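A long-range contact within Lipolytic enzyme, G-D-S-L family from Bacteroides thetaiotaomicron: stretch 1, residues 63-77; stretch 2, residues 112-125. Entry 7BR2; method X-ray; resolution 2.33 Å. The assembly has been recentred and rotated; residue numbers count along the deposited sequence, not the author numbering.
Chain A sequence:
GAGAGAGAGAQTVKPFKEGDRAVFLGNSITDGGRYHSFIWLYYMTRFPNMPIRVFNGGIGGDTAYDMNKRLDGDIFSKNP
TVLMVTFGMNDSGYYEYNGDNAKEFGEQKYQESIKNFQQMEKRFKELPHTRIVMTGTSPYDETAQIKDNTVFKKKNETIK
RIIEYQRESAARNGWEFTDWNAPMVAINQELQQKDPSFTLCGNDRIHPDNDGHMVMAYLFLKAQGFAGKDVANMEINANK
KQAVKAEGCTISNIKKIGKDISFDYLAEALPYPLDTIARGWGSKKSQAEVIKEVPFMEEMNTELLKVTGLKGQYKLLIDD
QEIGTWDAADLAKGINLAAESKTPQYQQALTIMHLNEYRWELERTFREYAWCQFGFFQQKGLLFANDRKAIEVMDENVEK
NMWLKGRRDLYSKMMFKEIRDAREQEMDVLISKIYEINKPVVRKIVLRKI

Stretch 1 (63-77) TAYDMNKRLDGDIFS
Stretch 2 (112-125) ESIKNFQQMEKRFK

A helix starting at Ala64 and one that is already under way at Glu112 run in nearly the same direction: their axes approach to 8.4 Å and cross at 21°. Register is fixed by two CA pairs, Tyr65 CA to Asn116 CA at 5.2 Å and Asn68 CA to Met120 CA at 5.5 Å. The second helix is bonded mostly i to i+4, as in Phe124 N to Met120 O at 2.8 Å. The first is kinked where the N atoms of Asp72 and Gly73 lack bonds to the preceding turn, just after Arg70 departs from helical values (phi/psi -103/6), and it widens to a pi-type turn over 71-75, where Phe76 N reaches Leu71 O at 2.7 Å. Thr63 (chi1 p) caps its start: Tyr65 N donates weakly to Thr63 OG1 (3.3 Å), while Thr63 N donates to Asp66 OD2 (2.9 Å).

Ala64 points its CB toward the second helix, 3.6 Å from Asn116 CB and 3.8 Å from Phe117 N. Apolar packing then centres on Met120 (m, t, p), a knob among Ala64, Met67, Asn68 and Leu71; its CE lies 3.6 Å from Met67 CB and 3.8 Å from Leu71 CD2. Leu71 (m, t) also places CD1 3.9 Å from Phe124 CE1. The rings of Phe76 and Phe124, both chi1 m, meet edge to edge, with Phe76 CZ 3.9 Å from Phe124 CE1.

The direct polar link is a salt bridge. Arg123 (m, m, m, chi4 -94°) donates from NH1 to OD1 of Asp72 (chi1 m, -78°) at 2.9 Å and 172°, a nearly linear bond in which the carboxylate oxygen lies near the guanidinium plane. Phe76 CE2 lies over one guanidinium face, 3.6 Å from Arg123 NH1.

Water extends the polar contact around Asn68 (chi1 t, chi2 69°). Water 1 donates to Asn68 OD1 (2.8 Å) and accepts from Arg123 NH2 (2.9 Å); water 2 accepts from Asn68 ND2 and Gln119 NE2, each at 3.2 Å.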

# COMPACT_ATOMS: atom_id res chain seq x y z
N THR A 63 -20.66 -1.67 0.80
CA THR A 63 -20.76 -3.12 0.87
C THR A 63 -20.60 -3.65 -0.55
O THR A 63 -20.39 -2.89 -1.49
CB THR A 63 -22.10 -3.58 1.46
OG1 THR A 63 -23.16 -3.10 0.63
CG2 THR A 63 -22.29 -3.01 2.85
N ALA A 64 -20.76 -4.96 -0.70
CA ALA A 64 -20.70 -5.53 -2.04
C ALA A 64 -21.82 -4.97 -2.91
O ALA A 64 -21.66 -4.85 -4.14
CB ALA A 64 -20.78 -7.05 -1.98
N TYR A 65 -22.94 -4.56 -2.29
CA TYR A 65 -24.04 -3.96 -3.02
C TYR A 65 -23.63 -2.63 -3.67
O TYR A 65 -23.90 -2.40 -4.86
CB TYR A 65 -25.24 -3.76 -2.07
CG TYR A 65 -26.32 -2.86 -2.63
CD1 TYR A 65 -27.32 -3.35 -3.47
CD2 TYR A 65 -26.33 -1.49 -2.33
CE1 TYR A 65 -28.30 -2.51 -3.99
CE2 TYR A 65 -27.31 -0.64 -2.85
CZ TYR A 65 -28.28 -1.15 -3.68
OH TYR A 65 -29.25 -0.30 -4.18
N ASP A 66 -22.93 -1.77 -2.91
CA ASP A 66 -22.52 -0.46 -3.44
C ASP A 66 -21.41 -0.58 -4.49
O ASP A 66 -21.43 0.10 -5.53
CB ASP A 66 -22.06 0.43 -2.30
CG ASP A 66 -23.07 0.51 -1.18
OD1 ASP A 66 -24.16 1.08 -1.42
OD2 ASP A 66 -22.79 0.02 -0.06
N MET A 67 -20.42 -1.42 -4.20
CA MET A 67 -19.37 -1.71 -5.16
C MET A 67 -19.94 -2.20 -6.49
O MET A 67 -19.52 -1.75 -7.57
CB MET A 67 -18.42 -2.73 -4.53
CG MET A 67 -17.69 -2.17 -3.32
SD MET A 67 -16.59 -3.41 -2.57
CE MET A 67 -16.30 -2.75 -0.93
N ASN A 68 -20.94 -3.09 -6.42
CA ASN A 68 -21.59 -3.57 -7.63
C ASN A 68 -22.31 -2.45 -8.37
O ASN A 68 -22.27 -2.40 -9.60
CB ASN A 68 -22.58 -4.69 -7.29
CG ASN A 68 -23.29 -5.23 -8.53
OD1 ASN A 68 -22.67 -5.87 -9.38
ND2 ASN A 68 -24.57 -4.92 -8.67
N LYS A 69 -23.04 -1.59 -7.63
CA LYS A 69 -23.72 -0.45 -8.26
C LYS A 69 -22.77 0.41 -9.08
O LYS A 69 -23.15 0.97 -10.11
CB LYS A 69 -24.38 0.47 -7.23
CG LYS A 69 -25.66 0.06 -6.55
CD LYS A 69 -26.15 1.27 -5.71
CE LYS A 69 -24.96 1.95 -5.04
NZ LYS A 69 -25.11 3.41 -4.77
N ARG A 70 -21.53 0.58 -8.60
CA ARG A 70 -20.63 1.56 -9.23
C ARG A 70 -19.56 0.94 -10.13
O ARG A 70 -18.68 1.66 -10.60
CB ARG A 70 -19.95 2.43 -8.16
CG ARG A 70 -19.02 1.70 -7.23
CD ARG A 70 -18.39 2.70 -6.26
NE ARG A 70 -17.82 2.07 -5.07
CZ ARG A 70 -16.54 1.76 -4.91
NH1 ARG A 70 -15.67 2.03 -5.89
NH2 ARG A 70 -16.12 1.21 -3.78
N LEU A 71 -19.60 -0.38 -10.38
CA LEU A 71 -18.64 -0.98 -11.30
C LEU A 71 -18.53 -0.25 -12.66
O LEU A 71 -17.42 0.05 -13.12
CB LEU A 71 -18.99 -2.45 -11.55
CG LEU A 71 -18.67 -3.44 -10.43
CD1 LEU A 71 -19.03 -4.86 -10.87
CD2 LEU A 71 -17.22 -3.33 -10.03
N ASP A 72 -19.66 0.03 -13.32
CA ASP A 72 -19.58 0.63 -14.66
C ASP A 72 -18.94 2.03 -14.62
O ASP A 72 -18.03 2.33 -15.40
CB ASP A 72 -20.96 0.73 -15.32
CG ASP A 72 -21.46 -0.59 -15.88
OD1 ASP A 72 -20.66 -1.35 -16.46
OD2 ASP A 72 -22.68 -0.84 -15.79
N GLY A 73 -19.45 2.90 -13.74
CA GLY A 73 -19.07 4.31 -13.74
C GLY A 73 -17.81 4.64 -12.97
O GLY A 73 -17.29 5.75 -13.11
N ASP A 74 -17.35 3.75 -12.10
CA ASP A 74 -16.24 4.09 -11.23
C ASP A 74 -15.08 3.11 -11.30
O ASP A 74 -13.94 3.52 -11.04
CB ASP A 74 -16.75 4.18 -9.78
CG ASP A 74 -15.68 4.60 -8.81
OD1 ASP A 74 -15.03 5.63 -9.09
OD2 ASP A 74 -15.54 3.95 -7.73
N ILE A 75 -15.30 1.87 -11.71
CA ILE A 75 -14.27 0.84 -11.71
C ILE A 75 -13.89 0.45 -13.14
O ILE A 75 -12.75 0.62 -13.56
CB ILE A 75 -14.72 -0.39 -10.89
CG1 ILE A 75 -14.98 0.02 -9.44
CG2 ILE A 75 -13.68 -1.47 -10.94
CD1 ILE A 75 -13.79 0.62 -8.74
N PHE A 76 -14.84 -0.13 -13.89
CA PHE A 76 -14.58 -0.48 -15.28
C PHE A 76 -14.26 0.75 -16.13
O PHE A 76 -13.62 0.64 -17.17
CB PHE A 76 -15.78 -1.24 -15.86
CG PHE A 76 -16.09 -2.54 -15.16
CD1 PHE A 76 -15.14 -3.14 -14.33
CD2 PHE A 76 -17.32 -3.15 -15.30
CE1 PHE A 76 -15.42 -4.32 -13.68
CE2 PHE A 76 -17.61 -4.33 -14.65
CZ PHE A 76 -16.65 -4.92 -13.84
N SER A 77 -14.77 1.91 -15.71
CA SER A 77 -14.49 3.16 -16.40
C SER A 77 -13.01 3.48 -16.39
O SER A 77 -12.56 4.25 -17.23
CB SER A 77 -15.26 4.30 -15.74
OG SER A 77 -14.92 4.41 -14.36
N GLU A 112 -26.57 -12.03 2.70
CA GLU A 112 -26.74 -10.81 1.92
C GLU A 112 -25.46 -10.43 1.19
O GLU A 112 -25.47 -10.08 0.00
CB GLU A 112 -27.19 -9.68 2.85
CG GLU A 112 -27.58 -8.40 2.16
CD GLU A 112 -27.72 -7.23 3.12
OE1 GLU A 112 -27.94 -6.10 2.64
OE2 GLU A 112 -27.66 -7.45 4.36
N SER A 113 -24.32 -10.57 1.88
CA SER A 113 -23.06 -10.17 1.28
C SER A 113 -22.75 -11.03 0.06
O SER A 113 -22.47 -10.50 -1.02
CB SER A 113 -21.94 -10.27 2.30
OG SER A 113 -20.77 -9.71 1.77
N ILE A 114 -22.83 -12.36 0.19
CA ILE A 114 -22.45 -13.18 -0.97
C ILE A 114 -23.50 -13.05 -2.08
O ILE A 114 -23.17 -13.18 -3.27
CB ILE A 114 -22.21 -14.65 -0.57
CG1 ILE A 114 -23.49 -15.29 -0.04
CG2 ILE A 114 -21.01 -14.78 0.40
CD1 ILE A 114 -23.33 -16.76 0.32
N LYS A 115 -24.75 -12.74 -1.74
CA LYS A 115 -25.72 -12.47 -2.78
C LYS A 115 -25.27 -11.29 -3.64
O LYS A 115 -25.30 -11.35 -4.88
CB LYS A 115 -27.11 -12.23 -2.16
CG LYS A 115 -28.25 -12.03 -3.16
CD LYS A 115 -29.49 -11.40 -2.53
CE LYS A 115 -30.46 -10.89 -3.58
NZ LYS A 115 -31.57 -11.84 -3.79
N ASN A 116 -24.80 -10.21 -3.00
CA ASN A 116 -24.31 -9.07 -3.79
C ASN A 116 -23.01 -9.41 -4.52
O ASN A 116 -22.83 -9.06 -5.71
CB ASN A 116 -24.13 -7.86 -2.89
CG ASN A 116 -25.45 -7.36 -2.37
OD1 ASN A 116 -26.39 -7.19 -3.15
ND2 ASN A 116 -25.54 -7.16 -1.06
N PHE A 117 -22.11 -10.12 -3.84
CA PHE A 117 -20.86 -10.50 -4.48
C PHE A 117 -21.10 -11.29 -5.75
O PHE A 117 -20.31 -11.19 -6.69
CB PHE A 117 -19.98 -11.32 -3.53
CG PHE A 117 -18.75 -11.89 -4.20
CD1 PHE A 117 -17.62 -11.10 -4.37
CD2 PHE A 117 -18.72 -13.20 -4.65
CE1 PHE A 117 -16.48 -11.61 -4.98
CE2 PHE A 117 -17.58 -13.71 -5.27
CZ PHE A 117 -16.46 -12.92 -5.43
N GLN A 118 -22.17 -12.09 -5.79
CA GLN A 118 -22.44 -12.91 -6.97
C GLN A 118 -22.79 -12.04 -8.18
O GLN A 118 -22.43 -12.37 -9.32
CB GLN A 118 -23.58 -13.90 -6.68
CG GLN A 118 -23.15 -15.14 -5.85
CD GLN A 118 -24.32 -16.03 -5.44
OE1 GLN A 118 -24.98 -15.80 -4.43
NE2 GLN A 118 -24.56 -17.07 -6.23
N GLN A 119 -23.49 -10.94 -7.95
CA GLN A 119 -23.70 -9.96 -9.01
C GLN A 119 -22.36 -9.47 -9.55
O GLN A 119 -22.09 -9.48 -10.76
CB GLN A 119 -24.53 -8.80 -8.46
CG GLN A 119 -25.97 -9.14 -8.05
CD GLN A 119 -26.78 -9.71 -9.20
OE1 GLN A 119 -26.87 -10.93 -9.37
NE2 GLN A 119 -27.34 -8.83 -10.00
N MET A 120 -21.48 -9.08 -8.63
CA MET A 120 -20.15 -8.64 -9.06
C MET A 120 -19.41 -9.75 -9.81
O MET A 120 -18.80 -9.51 -10.86
CB MET A 120 -19.32 -8.17 -7.87
CG MET A 120 -19.90 -7.00 -7.11
SD MET A 120 -18.72 -6.46 -5.87
CE MET A 120 -17.78 -5.38 -6.90
N GLU A 121 -19.48 -10.98 -9.29
CA GLU A 121 -18.76 -12.12 -9.84
C GLU A 121 -19.17 -12.36 -11.27
O GLU A 121 -18.33 -12.58 -12.15
CB GLU A 121 -19.09 -13.36 -9.00
CG GLU A 121 -18.27 -14.59 -9.24
CD GLU A 121 -18.90 -15.80 -8.57
OE1 GLU A 121 -20.07 -15.72 -8.16
OE2 GLU A 121 -18.22 -16.83 -8.45
N LYS A 122 -20.48 -12.32 -11.52
CA LYS A 122 -20.98 -12.39 -12.88
C LYS A 122 -20.37 -11.29 -13.74
O LYS A 122 -19.96 -11.55 -14.88
CB LYS A 122 -22.51 -12.30 -12.88
CG LYS A 122 -23.07 -12.21 -14.28
CD LYS A 122 -24.56 -12.49 -14.35
CE LYS A 122 -24.96 -12.80 -15.81
NZ LYS A 122 -24.56 -11.72 -16.77
N ARG A 123 -20.29 -10.06 -13.22
CA ARG A 123 -19.68 -8.99 -14.03
C ARG A 123 -18.22 -9.29 -14.33
O ARG A 123 -17.76 -9.08 -15.45
CB ARG A 123 -19.80 -7.62 -13.37
CG ARG A 123 -21.20 -7.21 -12.96
CD ARG A 123 -22.09 -6.85 -14.17
NE ARG A 123 -21.41 -6.16 -15.27
CZ ARG A 123 -21.37 -4.83 -15.40
NH1 ARG A 123 -20.75 -4.28 -16.45
NH2 ARG A 123 -21.93 -4.04 -14.49
N PHE A 124 -17.48 -9.77 -13.34
CA PHE A 124 -16.05 -10.02 -13.52
C PHE A 124 -15.81 -11.13 -14.54
O PHE A 124 -14.86 -11.06 -15.32
CB PHE A 124 -15.41 -10.36 -12.17
CG PHE A 124 -15.51 -9.26 -11.14
CD1 PHE A 124 -15.63 -7.92 -11.53
CD2 PHE A 124 -15.53 -9.55 -9.79
CE1 PHE A 124 -15.73 -6.91 -10.59
CE2 PHE A 124 -15.63 -8.55 -8.84
CZ PHE A 124 -15.73 -7.22 -9.23
N LYS A 125 -16.67 -12.15 -14.55
CA LYS A 125 -16.49 -13.24 -15.50
C LYS A 125 -16.63 -12.77 -16.94
O LYS A 125 -16.06 -13.38 -17.86
CB LYS A 125 -17.50 -14.36 -15.18
CG LYS A 125 -17.25 -14.92 -13.79
CD LYS A 125 -17.71 -16.34 -13.59
CE LYS A 125 -18.93 -16.72 -14.34
NZ LYS A 125 -19.26 -18.10 -13.90
O HOH W 1 -23.17 -4.85 -11.94
O HOH W 2 -26.97 -5.75 -10.63